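PDB 6W6M: type IV pilus secretin PilQ family protein from Vibrio cholerae, which forms the ring-shaped outer-membrane secretin channel of the type IV competence pilus and is required for natural competence. Local coordinates for the interface of chains A and B. Coordinates in Å, arbitrary orientation; residue numbers count along the deposited sequence, not the author numbering. Chains: chain A/B, Type IV pilus secretin PilQ family protein.

The interface of chains A and B. Residues chain A 445, 496-497; chain B 493-495.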
ATOM      1  N   LEU A 445      -7.837 -16.899 -20.318  1.00 91.65           N
ATOM      2  CA  LEU A 445      -7.718 -15.492 -19.961  1.00 91.65           C
ATOM      3  C   LEU A 445      -7.454 -15.232 -18.487  1.00 91.65           C
ATOM      4  O   LEU A 445      -8.367 -15.281 -17.658  1.00 91.65           O
ATOM      5  CB  LEU A 445      -8.952 -14.709 -20.414  1.00 91.65           C
ATOM      6  CG  LEU A 445      -8.954 -13.222 -20.054  1.00 91.65           C
ATOM      7  CD1 LEU A 445      -7.636 -12.566 -20.431  1.00 91.65           C
ATOM      8  CD2 LEU A 445     -10.120 -12.499 -20.707  1.00 91.65           C
ATOM      9  N   GLY A 496     -18.504 -13.269 -20.117  1.00 86.47           N
ATOM     10  CA  GLY A 496     -17.618 -13.747 -21.195  1.00 86.47           C
ATOM     11  C   GLY A 496     -17.879 -15.200 -21.547  1.00 86.47           C
ATOM     12  O   GLY A 496     -18.930 -15.727 -21.144  1.00 86.47           O
ATOM     13  N   GLU A 497     -16.949 -15.817 -22.283  1.00 83.02           N
ATOM     14  CA  GLU A 497     -16.982 -17.232 -22.612  1.00 83.02           C
ATOM     15  C   GLU A 497     -15.582 -17.802 -22.507  1.00 83.02           C
ATOM     16  O   GLU A 497     -14.595 -17.071 -22.474  1.00 83.02           O
ATOM     17  CB  GLU A 497     -17.544 -17.474 -24.005  1.00 83.02           C
ATOM     18  CG  GLU A 497     -18.987 -17.125 -24.118  1.00 83.02           C
ATOM     19  CD  GLU A 497     -19.505 -17.301 -25.511  1.00 83.02           C
ATOM     20  OE1 GLU A 497     -18.679 -17.516 -26.421  1.00 83.02           O
ATOM     21  OE2 GLU A 497     -20.737 -17.239 -25.696  1.00 83.02           O
TER
ATOM     22  N   THR B 493     -11.792 -16.075 -25.338  1.00 86.53           N
ATOM     23  CA  THR B 493     -11.317 -15.973 -23.930  1.00 86.53           C
ATOM     24  C   THR B 493     -11.947 -14.739 -23.271  1.00 86.53           C
ATOM     25  O   THR B 493     -11.642 -13.619 -23.719  1.00 86.53           O
ATOM     26  CB  THR B 493      -9.786 -15.892 -23.853  1.00 86.53           C
ATOM     27  OG1 THR B 493      -9.393 -14.541 -24.086  1.00 86.53           O
ATOM     28  CG2 THR B 493      -9.081 -16.803 -24.834  1.00 86.53           C
ATOM     29  N   GLY B 494     -12.782 -14.945 -22.248  1.00 88.10           N
ATOM     30  CA  GLY B 494     -13.495 -13.833 -21.588  1.00 88.10           C
ATOM     31  C   GLY B 494     -14.381 -13.076 -22.563  1.00 88.10           C
ATOM     32  O   GLY B 494     -15.234 -13.716 -23.206  1.00 88.10           O
ATOM     33  N   THR B 495     -14.185 -11.757 -22.671  1.00 90.15           N
ATOM     34  CA  THR B 495     -14.866 -10.944 -23.714  1.00 90.15           C
ATOM     35  C   THR B 495     -13.962 -10.817 -24.947  1.00 90.15           C
ATOM     36  O   THR B 495     -14.347 -10.097 -25.886  1.00 90.15           O
ATOM     37  CB  THR B 495     -15.272  -9.564 -23.179  1.00 90.15           C
ATOM     38  OG1 THR B 495     -14.100  -8.881 -22.730  1.00 90.15           O
ATOM     39  CG2 THR B 495     -16.284  -9.641 -22.057  1.00 90.15           C
TER
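B:Gly494 and A:Glu497 meet backbone to backbone in an antiparallel bridge between neighbouring subunits of the secretin ring. Both hydrogen bonds of the pair are made. The amide N of A:Glu497 gives its hydrogen to the carbonyl O of B:Gly494 at 2.9 Å. In return, the B:Gly494 N donates to the A:Glu497 O at 2.8 Å, a less straight bond with 123° at H. The contact is thus the tip of a beta-hairpin in chain B pairing with the start of strand 496-513 in chain A, the strand that also forms the second arm of the hairpin.

A:Leu445 packs against the same chain B segment from the other side of B:Gly494. Its CG stands anti to the backbone N (chi1 178°), which carries the branch out towards the B:Thr493-B:Gly494 peptide. There the CD2 methyl rests 3.7 Å from the B:Gly494 CA and also touches the B:Thr493 carbonyl O, while CB lies against the CB of B:Thr493. The glycine is therefore held between a strand backbone and a leucine methyl.

Further out, A:Gly496 begins strand 496-513 immediately before A:Glu497. On chain B, strand 486-493 ends at B:Thr493, and B:Gly494 and B:Thr495 are the two central residues of a type II' turn that leads into strand 496-513. B:Gly494 takes the first of these places with a positive phi of 60°, a conformation that glycine adopts easily. Back at the leucine, the B:Thr493 hydroxyl OG1 lies 3.7 Å from the A:Leu445 CB.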